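Local coordinates for protein metallo-beta-lactamase 1 (Acinetobacter baumannii, PDB 5MMD) that probably hydrolyses beta-lactam antibiotics to substituted beta-amino acids as a zinc-dependent class B enzyme, and so is linked to antibiotic resistance, at residues G30-N35 with P199-I204; P6-E11 with F18-Y23; C159-L164 with E208-T213; I47-W52 with S74-S79. All blocks are in the same frame, centred on the assembly; numbering follows the deposited sequence.

Interaction 1. Residues G30-N35 with P199-I204. With ZN (zinc ion), chain C.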
loop_
_atom_site.group_PDB
_atom_site.type_symbol
_atom_site.label_atom_id
_atom_site.label_comp_id
_atom_site.label_asym_id
_atom_site.label_seq_id
_atom_site.Cartn_x
_atom_site.Cartn_y
_atom_site.Cartn_z
ATOM N N GLY A 30 -18.387 4.725 7.385
ATOM C CA GLY A 30 -18.132 4.725 8.823
ATOM C C GLY A 30 -16.644 4.780 9.204
ATOM O O GLY A 30 -15.819 5.423 8.543
ATOM N N LEU A 31 -16.318 4.134 10.312
ATOM C CA LEU A 31 -14.953 4.071 10.814
ATOM C C LEU A 31 -14.239 2.988 10.029
ATOM O O LEU A 31 -14.680 1.853 10.036
ATOM C CB LEU A 31 -14.944 3.778 12.322
ATOM C CG LEU A 31 -13.575 3.821 13.009
ATOM C CD1 LEU A 31 -12.849 5.155 12.815
ATOM C CD2 LEU A 31 -13.722 3.500 14.513
ATOM N N VAL A 32 -13.162 3.362 9.336
ATOM C CA VAL A 32 -12.404 2.491 8.463
ATOM C C VAL A 32 -10.924 2.458 8.912
ATOM O O VAL A 32 -10.383 3.454 9.408
ATOM C CB VAL A 32 -12.497 3.001 6.990
ATOM C CG1 VAL A 32 -11.808 2.064 6.029
ATOM C CG2 VAL A 32 -13.928 3.229 6.613
ATOM N N SER A 33 -10.253 1.314 8.784
ATOM C CA SER A 33 -8.832 1.269 9.072
ATOM C C SER A 33 -8.052 1.073 7.757
ATOM O O SER A 33 -8.578 0.548 6.790
ATOM C CB SER A 33 -8.498 0.141 10.051
ATOM O OG SER A 33 -8.764 -1.128 9.475
ATOM N N SER A 34 -6.781 1.406 7.783
ATOM C CA SER A 34 -5.919 1.260 6.603
ATOM C C SER A 34 -4.597 0.666 7.005
ATOM O O SER A 34 -4.079 1.057 8.034
ATOM C CB SER A 34 -5.716 2.614 5.941
ATOM O OG SER A 34 -4.595 2.605 5.053
ATOM N N ASN A 35 -4.058 -0.241 6.188
ATOM C CA ASN A 35 -2.791 -0.925 6.466
ATOM C C ASN A 35 -1.616 -0.317 5.705
ATOM O O ASN A 35 -1.782 0.181 4.603
ATOM C CB ASN A 35 -2.843 -2.400 6.076
ATOM C CG ASN A 35 -3.914 -3.171 6.816
ATOM O OD1 ASN A 35 -4.225 -2.895 7.966
ATOM N ND2 ASN A 35 -4.492 -4.150 6.136
ATOM N N PRO A 199 -3.453 -6.968 2.475
ATOM C CA PRO A 199 -4.388 -6.142 1.727
ATOM C C PRO A 199 -4.299 -4.701 2.210
ATOM O O PRO A 199 -3.746 -4.497 3.284
ATOM C CB PRO A 199 -5.740 -6.777 2.066
ATOM C CG PRO A 199 -5.569 -7.196 3.498
ATOM C CD PRO A 199 -4.122 -7.693 3.573
ATOM N N GLY A 200 -4.815 -3.736 1.449
ATOM C CA GLY A 200 -4.791 -2.346 1.869
ATOM C C GLY A 200 -5.677 -2.071 3.065
ATOM O O GLY A 200 -5.403 -1.164 3.862
ATOM N N HIS A 201 -6.716 -2.902 3.190
ATOM C CA HIS A 201 -7.751 -2.827 4.228
ATOM C C HIS A 201 -8.072 -4.251 4.675
ATOM O O HIS A 201 -8.326 -5.145 3.835
ATOM C CB HIS A 201 -9.005 -2.133 3.691
ATOM C CG HIS A 201 -8.761 -0.736 3.233
ATOM N ND1 HIS A 201 -8.579 0.310 4.121
ATOM C CD2 HIS A 201 -8.613 -0.202 1.992
ATOM C CE1 HIS A 201 -8.375 1.423 3.441
ATOM N NE2 HIS A 201 -8.400 1.140 2.149
ATOM N N GLY A 202 -8.034 -4.459 5.986
ATOM C CA GLY A 202 -8.404 -5.752 6.573
ATOM C C GLY A 202 -7.247 -6.619 7.028
ATOM O O GLY A 202 -6.136 -6.142 7.252
ATOM N N LYS A 203 -7.532 -7.911 7.148
ATOM C CA LYS A 203 -6.648 -8.854 7.812
ATOM C C LYS A 203 -5.672 -9.439 6.827
ATOM O O LYS A 203 -6.027 -9.704 5.677
ATOM C CB LYS A 203 -7.446 -9.988 8.465
ATOM C CG LYS A 203 -8.172 -9.616 9.730
ATOM C CD LYS A 203 -8.962 -10.817 10.230
ATOM C CE LYS A 203 -9.850 -10.495 11.436
ATOM N NZ LYS A 203 -11.109 -11.337 11.499
ATOM N N ILE A 204 -4.437 -9.641 7.261
ATOM C CA ILE A 204 -3.441 -10.195 6.364
ATOM C C ILE A 204 -3.825 -11.663 6.145
ATOM O O ILE A 204 -4.565 -12.249 6.954
ATOM C CB ILE A 204 -2.008 -10.053 6.913
ATOM C CG1 ILE A 204 -1.770 -10.890 8.161
ATOM C CG2 ILE A 204 -1.722 -8.568 7.233
ATOM C CD1 ILE A 204 -0.328 -10.920 8.598
HETATM ZN ZN ZN C . -7.510 2.174 0.439
HETATM O O HOH W 1 -6.891 -2.235 7.623
HETATM O O HOH W 2 -8.212 3.581 -0.902
#
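The imidazole of His201 meets Ser33 at its edge: ND1 donates to Ser33 O over 2.7 Å, and the acceptor lies within 1° of the ring plane. The bond is nearly straight, with an N-H...O angle of 165°, and ND1 in turn lies in the plane of the Ser33 carbonyl. At another point of the rim, NE2 binds a zinc ion at 2.2 Å. Val32 CG1 and Ser34 CA approach the ring obliquely. Histidine suits this place because one nitrogen can hold the metal while the other, protonated, is tied to the backbone; Ser33, a second-shell residue, helps through its carbonyl to set the rotation of the ring, together with the metal, and would be expected to make NE2 somewhat more electron-rich. This is the edge of the dinuclear zinc site of a class B metallo-beta-lactamase, in which Asp82 and Cys159 hold the same ion as His201, and strand 32-41 supplies the carbonyl. The second flat group, the amide of Asn35, is gripped in its own plane. Its ND2 gives one bond to Gly202 O at 2.8 Å and another to Pro199 O at 3.0 Å, the latter carbonyl being met from above its plane; an amide suits the place because its two N-H bonds can serve two carbonyls of the loop. Beside it, the Asn35 backbone N donates to Gly200 O at 2.8 Å. Asn35 OD1 accepts from Lys21 and from a water that also takes the N-H of Gly202, whose phi of 104° is easiest for a residue without a side chain.

Interaction 2. Residues P6-E11 with F18-Y23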
loop_
_atom_site.group_PDB
_atom_site.type_symbol
_atom_site.label_atom_id
_atom_site.label_comp_id
_atom_site.label_asym_id
_atom_site.label_seq_id
_atom_site.Cartn_x
_atom_site.Cartn_y
_atom_site.Cartn_z
ATOM N N PRO A 6 -9.563 6.128 16.912
ATOM C CA PRO A 6 -8.449 5.427 17.533
ATOM C C PRO A 6 -7.101 5.680 16.836
ATOM O O PRO A 6 -7.018 6.087 15.674
ATOM C CB PRO A 6 -8.842 3.966 17.405
ATOM C CG PRO A 6 -9.735 3.911 16.253
ATOM C CD PRO A 6 -10.414 5.233 16.128
ATOM N N GLY A 7 -6.042 5.418 17.583
ATOM C CA GLY A 7 -4.696 5.765 17.170
ATOM C C GLY A 7 -3.954 4.682 16.405
ATOM O O GLY A 7 -4.450 3.564 16.245
ATOM N N LEU A 8 -2.757 5.054 15.939
ATOM C CA LEU A 8 -1.891 4.187 15.180
ATOM C C LEU A 8 -1.619 2.884 15.926
ATOM O O LEU A 8 -1.336 2.906 17.104
ATOM C CB LEU A 8 -0.558 4.890 14.895
ATOM C CG LEU A 8 0.501 4.134 14.081
ATOM C CD1 LEU A 8 0.100 4.117 12.623
ATOM C CD2 LEU A 8 1.882 4.780 14.255
ATOM N N GLU A 9 -1.673 1.771 15.211
ATOM C CA GLU A 9 -1.264 0.474 15.745
ATOM C C GLU A 9 -0.048 -0.016 14.957
ATOM O O GLU A 9 0.020 0.179 13.746
ATOM C CB GLU A 9 -2.391 -0.549 15.641
ATOM C CG GLU A 9 -3.569 -0.219 16.446
ATOM C CD GLU A 9 -4.808 -1.048 16.063
ATOM O OE1 GLU A 9 -5.923 -0.564 16.345
ATOM O OE2 GLU A 9 -4.655 -2.156 15.471
ATOM N N VAL A 10 0.901 -0.644 15.658
ATOM C CA VAL A 10 2.028 -1.286 15.008
ATOM C C VAL A 10 2.208 -2.698 15.539
ATOM O O VAL A 10 2.311 -2.919 16.757
ATOM C CB VAL A 10 3.334 -0.490 15.200
ATOM C CG1 VAL A 10 4.516 -1.225 14.533
ATOM C CG2 VAL A 10 3.205 0.884 14.626
ATOM N N GLU A 11 2.249 -3.647 14.611
ATOM C CA GLU A 11 2.253 -5.072 14.913
ATOM C C GLU A 11 3.309 -5.826 14.102
ATOM O O GLU A 11 3.369 -5.675 12.885
ATOM C CB GLU A 11 0.861 -5.625 14.614
ATOM C CG GLU A 11 0.726 -7.103 14.427
ATOM C CD GLU A 11 -0.733 -7.482 14.100
ATOM O OE1 GLU A 11 -1.065 -8.682 14.223
ATOM O OE2 GLU A 11 -1.523 -6.557 13.707
ATOM N N PHE A 18 6.752 -5.032 9.909
ATOM C CA PHE A 18 5.714 -4.541 10.814
ATOM C C PHE A 18 4.508 -4.018 10.067
ATOM O O PHE A 18 4.664 -3.230 9.140
ATOM C CB PHE A 18 6.276 -3.428 11.686
ATOM C CG PHE A 18 7.458 -3.859 12.494
ATOM C CD1 PHE A 18 8.746 -3.708 11.977
ATOM C CD2 PHE A 18 7.287 -4.453 13.739
ATOM C CE1 PHE A 18 9.862 -4.118 12.718
ATOM C CE2 PHE A 18 8.408 -4.864 14.506
ATOM C CZ PHE A 18 9.690 -4.702 13.989
ATOM N N LEU A 19 3.311 -4.455 10.453
ATOM C CA LEU A 19 2.075 -3.904 9.896
ATOM C C LEU A 19 1.657 -2.686 10.708
ATOM O O LEU A 19 1.554 -2.758 11.942
ATOM C CB LEU A 19 0.982 -4.954 9.918
ATOM C CG LEU A 19 -0.450 -4.559 9.567
ATOM C CD1 LEU A 19 -0.647 -4.557 8.106
ATOM C CD2 LEU A 19 -1.410 -5.533 10.196
ATOM N N HIS A 20 1.402 -1.562 10.042
ATOM C CA HIS A 20 0.888 -0.406 10.755
ATOM C C HIS A 20 -0.575 -0.173 10.308
ATOM O O HIS A 20 -0.943 -0.398 9.145
ATOM C CB HIS A 20 1.786 0.824 10.561
ATOM C CG HIS A 20 1.852 1.362 9.157
ATOM N ND1 HIS A 20 0.928 2.261 8.656
ATOM C CD2 HIS A 20 2.780 1.200 8.183
ATOM C CE1 HIS A 20 1.233 2.559 7.410
ATOM N NE2 HIS A 20 2.387 1.963 7.111
ATOM N N LYS A 21 -1.403 0.225 11.255
ATOM C CA LYS A 21 -2.822 0.318 11.008
ATOM C C LYS A 21 -3.269 1.624 11.555
ATOM O O LYS A 21 -2.943 1.963 12.689
ATOM C CB LYS A 21 -3.538 -0.859 11.649
ATOM C CG LYS A 21 -4.992 -0.996 11.260
ATOM C CD LYS A 21 -5.650 -2.193 12.001
ATOM C CE LYS A 21 -4.981 -3.514 11.715
ATOM N NZ LYS A 21 -5.143 -3.996 10.290
ATOM N N SER A 22 -3.953 2.408 10.729
ATOM C CA SER A 22 -4.435 3.722 11.168
ATOM C C SER A 22 -5.852 3.913 10.698
ATOM O O SER A 22 -6.299 3.209 9.805
ATOM C CB SER A 22 -3.540 4.842 10.637
ATOM O OG SER A 22 -3.472 4.830 9.232
ATOM N N TYR A 23 -6.551 4.853 11.323
ATOM C CA TYR A 23 -7.993 4.968 11.144
ATOM C C TYR A 23 -8.483 6.310 10.587
ATOM O O TYR A 23 -7.862 7.349 10.784
ATOM C CB TYR A 23 -8.695 4.714 12.481
ATOM C CG TYR A 23 -8.479 3.323 13.040
ATOM C CD1 TYR A 23 -7.314 3.010 13.745
ATOM C CD2 TYR A 23 -9.459 2.339 12.915
ATOM C CE1 TYR A 23 -7.124 1.750 14.276
ATOM C CE2 TYR A 23 -9.285 1.055 13.461
ATOM C CZ TYR A 23 -8.112 0.770 14.143
ATOM O OH TYR A 23 -7.879 -0.483 14.682
HETATM O O HOH W 3 -5.283 5.992 13.634
#
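Pro6 lies across the ring of Tyr23 at about a right angle, in a CH-pi contact at the open end of the beta hairpin formed by strands 9-14 and 17-26. Pro6 CG stands 3.5 Å from the centroid of the Tyr23 ring, over the centre of one face; a proline's constrained ring presents CG and its C-H bonds to the aromatic face. The ring's edge goes to Glu9, whose carboxylate plane is turned 53° from it. Along the antiparallel ladder, Glu9 pairs with Lys21 and Glu11 with Leu19 as hydrogen-bonded pairs, while Val10 and His20 form the non-hydrogen-bonded pair between them. On one face of the sheet Glu9 and Lys21 run side by side in the same direction, Glu9 OE2 resting 3.6 Å from Lys21 CD. The lysine chain then bends at chi3 and chi4, and its NZ bonds to Asn35 rather than to either nearby glutamate. Glu11 likewise runs alongside Leu19, with OE2 3.7 Å from Leu19 CD2, the long extended acid partly shielding the buried leucine. On the face that carries Val10 and His20, the side chains of Val10 and Phe18 cross at a slant, Val10 CG1 lying 4.0 Å from Phe18 CB, and both residues lean on Trp63 of helix 54-66. At the far end of its ring, the Tyr23 hydroxyl OH donates to Glu9 OE1 at 2.6 Å, from above the carboxylate plane.

Interaction 3. Residues C159-L164 with E208-T213. With ZN (zinc ion), chain D; ZN (zinc ion), chain C.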
loop_
_atom_site.group_PDB
_atom_site.type_symbol
_atom_site.label_atom_id
_atom_site.label_comp_id
_atom_site.label_asym_id
_atom_site.label_seq_id
_atom_site.Cartn_x
_atom_site.Cartn_y
_atom_site.Cartn_z
ATOM N N CYS A 159 -4.550 -1.549 -1.821
ATOM C CA CYS A 159 -6.000 -1.642 -1.966
ATOM C C CYS A 159 -6.372 -2.327 -3.250
ATOM O O CYS A 159 -7.540 -2.571 -3.482
ATOM C CB CYS A 159 -6.607 -0.275 -1.846
ATOM S SG CYS A 159 -6.064 0.473 -0.324
ATOM N N PHE A 160 -5.365 -2.667 -4.053
ATOM C CA PHE A 160 -5.525 -3.519 -5.219
ATOM C C PHE A 160 -5.950 -4.928 -4.829
ATOM O O PHE A 160 -6.487 -5.690 -5.667
ATOM C CB PHE A 160 -4.195 -3.587 -6.002
ATOM C CG PHE A 160 -4.215 -4.519 -7.183
ATOM C CD1 PHE A 160 -4.917 -4.188 -8.325
ATOM C CD2 PHE A 160 -3.512 -5.727 -7.163
ATOM C CE1 PHE A 160 -4.943 -5.029 -9.423
ATOM C CE2 PHE A 160 -3.521 -6.567 -8.268
ATOM C CZ PHE A 160 -4.252 -6.213 -9.398
ATOM N N ILE A 161 -5.650 -5.296 -3.584
ATOM C CA ILE A 161 -5.933 -6.645 -3.089
ATOM C C ILE A 161 -6.917 -6.551 -1.962
ATOM O O ILE A 161 -6.738 -5.760 -1.045
ATOM C CB ILE A 161 -4.625 -7.403 -2.601
ATOM C CG1 ILE A 161 -3.661 -7.638 -3.765
ATOM C CG2 ILE A 161 -4.993 -8.732 -1.905
ATOM C CD1 ILE A 161 -4.286 -8.367 -4.965
ATOM N N ARG A 162 -7.979 -7.348 -2.045
ATOM C CA ARG A 162 -9.007 -7.395 -1.019
ATOM C C ARG A 162 -8.771 -8.491 0.008
ATOM O O ARG A 162 -8.250 -9.559 -0.311
ATOM C CB ARG A 162 -10.370 -7.609 -1.667
ATOM C CG ARG A 162 -10.717 -6.490 -2.662
ATOM C CD ARG A 162 -10.939 -5.148 -1.955
ATOM N NE ARG A 162 -12.184 -5.184 -1.172
ATOM C CZ ARG A 162 -12.547 -4.291 -0.256
ATOM N NH1 ARG A 162 -11.774 -3.235 0.043
ATOM N NH2 ARG A 162 -13.716 -4.450 0.340
ATOM N N SER A 163 -9.196 -8.212 1.238
ATOM C CA SER A 163 -9.109 -9.182 2.315
ATOM C C SER A 163 -10.068 -10.341 2.078
ATOM O O SER A 163 -11.125 -10.195 1.416
ATOM C CB SER A 163 -9.409 -8.515 3.657
ATOM O OG SER A 163 -10.779 -8.227 3.728
ATOM N N LEU A 164 -9.712 -11.506 2.612
ATOM C CA LEU A 164 -10.539 -12.683 2.403
ATOM C C LEU A 164 -11.946 -12.491 2.976
ATOM O O LEU A 164 -12.880 -13.170 2.542
ATOM C CB LEU A 164 -9.931 -13.935 3.029
ATOM C CG LEU A 164 -9.061 -14.860 2.185
ATOM C CD1 LEU A 164 -8.851 -16.146 3.034
ATOM C CD2 LEU A 164 -9.643 -15.190 0.824
ATOM N N GLU A 208 -4.015 -16.984 -0.918
ATOM C CA GLU A 208 -5.448 -17.001 -1.266
ATOM C C GLU A 208 -6.022 -15.590 -1.515
ATOM O O GLU A 208 -6.983 -15.434 -2.258
ATOM C CB GLU A 208 -6.295 -17.705 -0.188
ATOM C CG GLU A 208 -7.768 -17.953 -0.609
ATOM C CD GLU A 208 -8.579 -18.779 0.420
ATOM O OE1 GLU A 208 -8.073 -18.982 1.551
ATOM O OE2 GLU A 208 -9.715 -19.255 0.109
ATOM N N LEU A 209 -5.440 -14.560 -0.915
ATOM C CA LEU A 209 -5.953 -13.225 -1.121
ATOM C C LEU A 209 -5.869 -12.817 -2.586
ATOM O O LEU A 209 -6.753 -12.094 -3.076
ATOM C CB LEU A 209 -5.217 -12.209 -0.263
ATOM C CG LEU A 209 -5.816 -12.002 1.132
ATOM C CD1 LEU A 209 -5.760 -13.218 1.988
ATOM C CD2 LEU A 209 -5.076 -10.836 1.802
ATOM N N LEU A 210 -4.838 -13.289 -3.281
ATOM C CA LEU A 210 -4.685 -13.001 -4.696
ATOM C C LEU A 210 -5.785 -13.671 -5.535
ATOM O O LEU A 210 -6.376 -13.013 -6.423
ATOM C CB LEU A 210 -3.300 -13.431 -5.183
ATOM C CG LEU A 210 -2.098 -12.800 -4.461
ATOM C CD1 LEU A 210 -0.808 -13.146 -5.179
ATOM C CD2 LEU A 210 -2.267 -11.278 -4.331
ATOM N N LYS A 211 -6.063 -14.943 -5.239
ATOM C CA LYS A 211 -7.105 -15.703 -5.933
ATOM C C LYS A 211 -8.486 -15.103 -5.641
ATOM O O LYS A 211 -9.297 -14.914 -6.543
ATOM C CB LYS A 211 -7.090 -17.182 -5.539
ATOM C CG LYS A 211 -5.816 -17.942 -5.912
ATOM C CD LYS A 211 -5.906 -19.471 -5.722
ATOM N NZ LYS A 211 -8.402 -20.166 -5.829
ATOM N N HIS A 212 -8.724 -14.810 -4.369
ATOM C CA HIS A 212 -9.961 -14.193 -3.907
ATOM C C HIS A 212 -10.224 -12.870 -4.664
ATOM O O HIS A 212 -11.319 -12.616 -5.147
ATOM C CB HIS A 212 -9.870 -13.983 -2.383
ATOM C CG HIS A 212 -11.055 -13.280 -1.781
ATOM N ND1 HIS A 212 -12.330 -13.803 -1.780
ATOM C CD2 HIS A 212 -11.151 -12.077 -1.169
ATOM C CE1 HIS A 212 -13.150 -12.964 -1.180
ATOM N NE2 HIS A 212 -12.457 -11.900 -0.813
ATOM N N THR A 213 -9.212 -12.016 -4.760
ATOM C CA THR A 213 -9.380 -10.736 -5.430
ATOM C C THR A 213 -9.660 -10.895 -6.949
ATOM O O THR A 213 -10.540 -10.210 -7.495
ATOM C CB THR A 213 -8.154 -9.848 -5.232
ATOM O OG1 THR A 213 -7.984 -9.576 -3.827
ATOM C CG2 THR A 213 -8.334 -8.532 -5.977
HETATM ZN ZN ZN D . -12.940 -15.738 -2.101
HETATM ZN ZN ZN C . -7.510 2.174 0.439
HETATM O O HOH W 2 -8.212 3.581 -0.902
HETATM O O HOH W 4 -11.857 -17.363 -3.723
#
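The loop 159-164 runs past the first turns of helix 208-223 without regular pairing, its CA atoms nearest where Arg162 passes Thr213 and Leu164 passes Leu209. This joins the metal-ligand loop after strand 154-158 of the metallo-beta-lactamase fold to the C-terminal helix. The polar link is the hydroxyl of Thr213: Arg162 N donates to Thr213 OG1 at 2.9 Å, and OG1 in turn donates a hydrogen bond to Leu209 O one turn back, also at 2.9 Å. Leu209 O therefore receives two bonds from Thr213, from N and from OG1, which come from opposite faces of its plane. A threonine suits the site because its hydroxyl can accept and donate at once while CG2, anti to the backbone N, leans on Phe160 O. Around this link the contact is largely apolar. Ile161 lies at about a right angle to Thr213, and its tip CD1 meets Leu210 CD2 at 3.6 Å; Ile161, Leu209 and Leu210 also pack on Val197 of strand 196-199. Leu164 straddles several residues: CG touches Leu209 CD1 at 3.7 Å, CD2 presses on His212 CB at 3.4 Å, and CA stands over one face of the His212 ring in a CH-pi contact. Arg162 O comes to that ring's edge, in plane. The two nitrogens of His212 have separate tasks, ND1 binding a zinc ion at 2.0 Å and NE2 donating to Ser166 O. The loop thus holds an active-site zinc through Cys159 SG and, further on, packs on His212, ligand of a separate zinc; the NE2 bond implies that His212 ligates with its proton on the nitrogen away from the metal.

Interaction 4. Residues I47-W52 with S74-S79. With ZN (zinc ion), chain E.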
loop_
_atom_site.group_PDB
_atom_site.type_symbol
_atom_site.label_atom_id
_atom_site.label_comp_id
_atom_site.label_asym_id
_atom_site.label_seq_id
_atom_site.Cartn_x
_atom_site.Cartn_y
_atom_site.Cartn_z
ATOM N N ILE A 47 9.087 2.769 4.863
ATOM C CA ILE A 47 7.620 2.778 5.013
ATOM C C ILE A 47 6.911 2.488 3.704
ATOM O O ILE A 47 7.146 3.169 2.690
ATOM C CB ILE A 47 7.131 4.103 5.523
ATOM C CG1 ILE A 47 7.699 4.358 6.888
ATOM C CG2 ILE A 47 5.596 4.119 5.625
ATOM C CD1 ILE A 47 7.687 5.814 7.291
ATOM N N ILE A 48 6.080 1.458 3.711
ATOM C CA ILE A 48 5.170 1.178 2.598
ATOM C C ILE A 48 3.752 1.669 2.963
ATOM O O ILE A 48 3.041 1.040 3.748
ATOM C CB ILE A 48 5.131 -0.304 2.234
ATOM C CG1 ILE A 48 6.541 -0.806 1.888
ATOM C CG2 ILE A 48 4.142 -0.534 1.080
ATOM C CD1 ILE A 48 6.603 -2.345 1.570
ATOM N N ASP A 49 3.425 2.806 2.352
ATOM C CA ASP A 49 2.186 3.608 2.516
ATOM C C ASP A 49 2.179 4.349 3.837
ATOM O O ASP A 49 2.528 3.791 4.880
ATOM C CB ASP A 49 0.947 2.739 2.344
ATOM C CG ASP A 49 0.676 2.463 0.894
ATOM O OD1 ASP A 49 1.262 3.194 0.082
ATOM O OD2 ASP A 49 -0.062 1.523 0.558
ATOM N N THR A 50 1.866 5.647 3.780
ATOM C CA THR A 50 1.779 6.399 5.001
ATOM C C THR A 50 0.501 6.021 5.746
ATOM O O THR A 50 -0.421 5.456 5.180
ATOM C CB THR A 50 1.767 7.929 4.776
ATOM O OG1 THR A 50 0.460 8.328 4.304
ATOM C CG2 THR A 50 2.831 8.373 3.780
ATOM N N PRO A 51 0.473 6.308 7.034
ATOM C CA PRO A 51 -0.792 6.256 7.778
ATOM C C PRO A 51 -1.787 7.293 7.224
ATOM O O PRO A 51 -1.413 8.145 6.422
ATOM C CB PRO A 51 -0.354 6.572 9.213
ATOM C CG PRO A 51 1.016 5.982 9.312
ATOM C CD PRO A 51 1.633 6.343 7.935
ATOM N N TRP A 52 -3.035 7.214 7.664
ATOM C CA TRP A 52 -4.118 8.047 7.188
ATOM C C TRP A 52 -4.141 9.451 7.760
ATOM O O TRP A 52 -5.127 10.153 7.577
ATOM C CB TRP A 52 -5.460 7.392 7.533
ATOM C CG TRP A 52 -6.549 7.533 6.534
ATOM C CD1 TRP A 52 -6.790 8.576 5.689
ATOM C CD2 TRP A 52 -7.580 6.573 6.289
ATOM N NE1 TRP A 52 -7.919 8.329 4.935
ATOM C CE2 TRP A 52 -8.412 7.095 5.271
ATOM C CE3 TRP A 52 -7.881 5.323 6.839
ATOM C CZ2 TRP A 52 -9.543 6.410 4.792
ATOM C CZ3 TRP A 52 -8.973 4.630 6.354
ATOM C CH2 TRP A 52 -9.797 5.175 5.325
ATOM N N SER A 74 9.760 6.539 2.272
ATOM C CA SER A 74 8.420 5.966 2.146
ATOM C C SER A 74 8.050 5.844 0.677
ATOM O O SER A 74 8.490 6.649 -0.159
ATOM C CB SER A 74 7.385 6.824 2.885
ATOM O OG SER A 74 7.156 8.021 2.174
ATOM N N ILE A 75 7.262 4.823 0.364
ATOM C CA ILE A 75 6.620 4.713 -0.917
ATOM C C ILE A 75 5.079 4.693 -0.727
ATOM O O ILE A 75 4.574 4.046 0.200
ATOM C CB ILE A 75 7.093 3.460 -1.686
ATOM C CG1 ILE A 75 6.307 3.372 -3.001
ATOM C CG2 ILE A 75 6.932 2.224 -0.846
ATOM C CD1 ILE A 75 7.047 2.842 -4.112
ATOM N N SER A 76 4.347 5.410 -1.589
ATOM C CA SER A 76 2.873 5.356 -1.555
ATOM C C SER A 76 2.375 4.616 -2.795
ATOM O O SER A 76 2.839 4.873 -3.902
ATOM C CB SER A 76 2.247 6.737 -1.462
ATOM O OG SER A 76 2.633 7.386 -0.281
ATOM N N THR A 77 1.447 3.679 -2.598
ATOM C CA THR A 77 1.134 2.713 -3.648
ATOM C C THR A 77 -0.072 3.108 -4.495
ATOM O O THR A 77 -0.342 2.477 -5.516
ATOM C CB THR A 77 0.918 1.291 -3.044
ATOM O OG1 THR A 77 -0.200 1.295 -2.138
ATOM C CG2 THR A 77 2.145 0.857 -2.290
ATOM N N HIS A 78 -0.806 4.139 -4.076
ATOM C CA HIS A 78 -1.623 4.900 -5.043
ATOM C C HIS A 78 -1.951 6.239 -4.410
ATOM O O HIS A 78 -1.531 6.505 -3.272
ATOM C CB HIS A 78 -2.891 4.143 -5.486
ATOM C CG HIS A 78 -3.888 3.864 -4.402
ATOM N ND1 HIS A 78 -3.690 2.921 -3.409
ATOM C CD2 HIS A 78 -5.162 4.331 -4.225
ATOM C CE1 HIS A 78 -4.761 2.869 -2.639
ATOM N NE2 HIS A 78 -5.671 3.698 -3.121
ATOM N N SER A 79 -2.725 7.065 -5.121
ATOM C CA SER A 79 -2.895 8.454 -4.712
ATOM C C SER A 79 -3.831 8.706 -3.511
ATOM O O SER A 79 -3.720 9.764 -2.879
ATOM C CB SER A 79 -3.410 9.289 -5.906
ATOM O OG SER A 79 -4.727 8.919 -6.241
HETATM ZN ZN ZN E . -7.757 3.737 -2.640
HETATM O O HOH W 2 -8.212 3.581 -0.902
#
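Backbone hydrogen bonds come first: Ile75 N donates to Ile47 O at 2.9 Å and Asp49 N to Ile75 O at 2.7 Å, pairing strands 44-48 and 70-75 in parallel. Ser74 CA adds a CA-H...O contact to Ile47 O at 3.1 Å. The ladder then gives way to side-chain bonding. Asp49 grips Thr77 like a fork, OD1 taking the backbone N and OD2 the hydroxyl OG1, each at 2.7 Å and each through its syn lone pair. The two side chains cross at about a right angle. Thr77 OG1 sits between the backbone N and the carbonyl carbon (chi1 62°), which lets hydroxyl and amide face the same carboxylate; a threonine thus offers two donors to an acid that has two acceptors. Asp49 OD2 has a further partner in Tyr156, so this buried acid is well provided with hydrogen bonds. Among apolar contacts, Ile48 and Ile75 lie side by side, CG1 of the former 4.1 Å from CG2 of the latter, and Ile48 CG2 reaches Thr77 CG2; beta-branched residues of this kind suit buried strands. Metal coordination follows directly after Thr77, since His78 NE2 binds a zinc ion at 2.1 Å together with His80 and His140. The paired bonds to Thr77 thus hold the chain immediately before a metal ligand, consistent with a part in positioning it. In the fold this is a beta-alpha-beta crossover, with helix 54-66 linking the two strands and packing on Thr50 and Pro51, while strand 70-75 pairs further with strand 97-100 and helix 81-84 lies against Asp49 and Ser76.

From the N terminus, interaction 2 closes first, a short hairpin loop between 6-11 and 18-23 at the edge of the seven-stranded sheet. The next strand opens interaction 1, whose partner 199-204 comes only after 163 intervening residues. Within that long loop lies the whole of interaction 4, which closes the crossover between 47-52 and 74-79. Interaction 3 starts inside it too, at 159-164, but ends beyond it at 208-213, so interactions 1 and 3 cross. Interaction 1 ties the seven-stranded sheet to the loop leaving the five-stranded one, and interaction 3 ties the loop after strand 154-158 of the same five-stranded sheet to the C-terminal helix. Interactions 1, 3 and 4 share one zinc-bound water.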